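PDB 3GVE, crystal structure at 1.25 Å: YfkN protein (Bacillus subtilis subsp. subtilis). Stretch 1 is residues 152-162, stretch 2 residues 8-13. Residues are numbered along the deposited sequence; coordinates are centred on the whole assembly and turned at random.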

# COMPACT_ATOMS: atom_id res chain seq x y z
N THR A 152 13.08 30.97 21.77
CA THR A 152 12.59 31.82 22.90
C THR A 152 11.18 31.31 23.15
O THR A 152 10.26 31.51 22.37
CB THR A 152 12.60 33.31 22.53
OG1 THR A 152 13.89 33.75 22.18
CG2 THR A 152 12.07 34.23 23.72
N LEU A 153 11.04 30.60 24.25
CA LEU A 153 9.78 30.01 24.62
C LEU A 153 9.19 30.86 25.71
O LEU A 153 9.87 31.63 26.37
CB LEU A 153 10.02 28.57 25.11
CG LEU A 153 10.55 27.61 24.05
CD1 LEU A 153 10.79 26.22 24.62
CD2 LEU A 153 9.67 27.59 22.82
N ILE A 154 7.88 30.75 25.90
CA ILE A 154 7.21 31.55 26.92
C ILE A 154 6.78 30.63 28.06
O ILE A 154 6.08 29.64 27.84
CB ILE A 154 5.98 32.28 26.34
CG1 ILE A 154 6.39 33.20 25.17
CG2 ILE A 154 5.25 33.05 27.43
CD1 ILE A 154 7.36 34.29 25.53
N ASP A 155 7.20 30.93 29.27
CA ASP A 155 6.86 30.08 30.40
C ASP A 155 5.45 30.36 30.95
O ASP A 155 4.74 31.18 30.42
CB ASP A 155 7.96 30.06 31.49
CG ASP A 155 8.06 31.36 32.29
OD1 ASP A 155 7.11 32.13 32.32
OD2 ASP A 155 9.13 31.59 32.89
N GLU A 156 5.06 29.65 32.00
CA GLU A 156 3.71 29.78 32.53
C GLU A 156 3.45 31.12 33.23
O GLU A 156 2.33 31.47 33.50
CB GLU A 156 3.38 28.61 33.44
CG GLU A 156 3.31 27.32 32.66
CD GLU A 156 2.86 26.14 33.48
OE1 GLU A 156 3.21 26.05 34.66
OE2 GLU A 156 2.17 25.29 32.89
N ASN A 157 4.52 31.86 33.49
CA ASN A 157 4.43 33.21 34.04
C ASN A 157 4.45 34.25 32.91
O ASN A 157 4.42 35.45 33.16
CB ASN A 157 5.57 33.46 35.02
CG ASN A 157 5.38 32.72 36.32
OD1 ASN A 157 4.28 32.51 36.76
ND2 ASN A 157 6.48 32.31 36.94
N GLY A 158 4.48 33.79 31.67
CA GLY A 158 4.53 34.69 30.55
C GLY A 158 5.91 35.21 30.22
O GLY A 158 6.06 36.04 29.36
N ASN A 159 6.91 34.73 30.94
CA ASN A 159 8.29 35.19 30.77
C ASN A 159 9.05 34.43 29.70
O ASN A 159 8.77 33.27 29.44
CB ASN A 159 9.05 35.12 32.09
CG ASN A 159 8.45 36.01 33.16
OD1 ASN A 159 8.34 35.63 34.32
ND2 ASN A 159 8.08 37.19 32.77
N GLU A 160 10.04 35.08 29.11
CA GLU A 160 10.83 34.45 28.06
C GLU A 160 11.86 33.51 28.64
O GLU A 160 12.50 33.80 29.63
CB GLU A 160 11.53 35.52 27.21
CG GLU A 160 10.57 36.27 26.33
CD GLU A 160 11.27 37.20 25.36
OE1 GLU A 160 12.49 37.36 25.48
OE2 GLU A 160 10.58 37.73 24.49
N GLN A 161 12.02 32.35 28.00
CA GLN A 161 13.03 31.38 28.40
C GLN A 161 13.70 30.87 27.13
O GLN A 161 13.06 30.33 26.25
CB GLN A 161 12.43 30.21 29.19
CG GLN A 161 11.71 30.60 30.47
CD GLN A 161 12.63 31.20 31.51
OE1 GLN A 161 13.84 31.07 31.44
NE2 GLN A 161 12.04 31.88 32.47
N LYS A 162 15.00 31.09 27.03
CA LYS A 162 15.77 30.57 25.92
C LYS A 162 16.08 29.12 26.19
O LYS A 162 16.69 28.79 27.19
CB LYS A 162 17.04 31.39 25.74
CG LYS A 162 16.70 32.78 25.29
CD LYS A 162 17.88 33.52 24.80
CE LYS A 162 17.44 34.54 23.78
NZ LYS A 162 16.64 35.60 24.41
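Stretch 2 (8-13) PQVHLS

A single direct hydrogen bond joins the two stretches, and it is made entirely by backbone: Glu 156 N donates to Gln 9 O at 2.9 Å, with an N-H...O angle of 147°. Everything else in the contact is van der Waals packing or passes through water, although the segments bury 450 Å² between them and no two touching residues are closer than 141 positions in the chain.

Stretch 1 is a hairpin. Its strands, 152-154 and 160-162, are paired by Leu 153 N to Gln 161 O (2.9 Å) and Gln 161 N to Leu 153 O (2.8 Å), and a type I turn from Asp 155 to Gly 158 lies within the connection. Asp 155 holds this loop together from inside. Its OD1 accepts from Asn 157 N at 2.9 Å and from Asn 159 N at 3.0 Å, while OD2 accepts from Gln 161 NE2 at 3.0 Å. Gly 158, at phi/psi 82/3, occupies a conformation in which a CB would press on the carbonyl oxygen of Asn 157.

Stretch 2 is extended from Val 10 to Ser 13, with backbone angles typical of a β-strand. It does not add to the hairpin as a neighbouring strand: its axis makes an angle of 110° with that of strand 152-154, at a closest approach of 7.2 Å. The backbones come nearest where Asp 155 CA and Val 10 CA are 4.3 Å apart, just beside the hydrogen bond from the turn. There Asp 155 CB also lies 3.1 Å from Gln 9 O, so the carbonyl that receives the Glu 156 amide is tightly packed against the preceding residue.

From this point the strand runs on past Leu 153 and Gln 161, whose CA-to-CB bonds both point toward it. Val 10, in the t rotamer, sets CG1 3.9 Å from Leu 153 CB and CG2 3.7 Å from Asp 155 CB; CG2 also lies 4.0 Å from Gln 161 CG. Two residues on, Leu 12 continues the packing, its CD1 4.1 Å from Leu 153 CD1. In the other direction, Pro 8 reaches the turn, where its CB is 3.4 Å from Asn 157 ND2.

Two waters bridge the stretches. Water 1 donates to Pro 8 O (2.7 Å) and to Asp 155 OD2 (3.2 Å), tying the start of stretch 2 to the carboxylate that organises the loop. Water 2 accepts from His 11 N and donates to Ile 154 O, both at 2.8 Å, and so links two backbone groups that do not bond directly.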

# COMPACT_ATOMS: atom_id res chain seq x y z
N PRO A 8 9.07 27.63 37.75
CA PRO A 8 8.02 27.95 36.78
C PRO A 8 8.22 27.10 35.50
O PRO A 8 9.34 26.99 35.04
CB PRO A 8 8.28 29.44 36.47
CG PRO A 8 9.36 29.89 37.33
CD PRO A 8 10.12 28.66 37.71
N GLN A 9 7.15 26.53 34.95
CA GLN A 9 7.42 25.63 33.88
C GLN A 9 7.28 26.28 32.49
O GLN A 9 6.72 27.31 32.34
CB GLN A 9 6.49 24.41 33.98
CG GLN A 9 6.44 23.75 35.37
CD GLN A 9 5.67 22.49 35.40
OE1 GLN A 9 6.11 21.53 35.99
NE2 GLN A 9 4.57 22.46 34.72
N VAL A 10 7.83 25.61 31.51
CA VAL A 10 7.56 25.87 30.07
C VAL A 10 6.76 24.68 29.50
O VAL A 10 7.19 23.57 29.60
CB VAL A 10 8.85 26.05 29.27
CG1 VAL A 10 8.53 26.22 27.82
CG2 VAL A 10 9.69 27.27 29.81
N HIS A 11 5.61 24.94 28.90
CA HIS A 11 4.90 23.86 28.23
C HIS A 11 5.30 23.88 26.76
O HIS A 11 4.96 24.81 26.06
CB HIS A 11 3.39 24.02 28.42
CG HIS A 11 2.57 23.00 27.69
ND1 HIS A 11 1.24 23.22 27.38
CD2 HIS A 11 2.87 21.78 27.20
CE1 HIS A 11 0.76 22.16 26.76
NE2 HIS A 11 1.73 21.28 26.62
N LEU A 12 6.04 22.88 26.31
CA LEU A 12 6.46 22.77 24.93
C LEU A 12 5.65 21.63 24.27
O LEU A 12 5.55 20.56 24.82
CB LEU A 12 7.96 22.46 24.88
CG LEU A 12 8.57 22.22 23.50
CD1 LEU A 12 8.45 23.49 22.66
CD2 LEU A 12 10.02 21.81 23.64
N SER A 13 5.06 21.90 23.12
CA SER A 13 4.32 20.88 22.38
C SER A 13 5.08 20.55 21.11
O SER A 13 5.60 21.43 20.44
CB SER A 13 2.94 21.39 22.01
OG SER A 13 2.14 21.56 23.15
O HOH W 1 10.70 28.91 33.64
O HOH W 2 4.53 27.57 28.91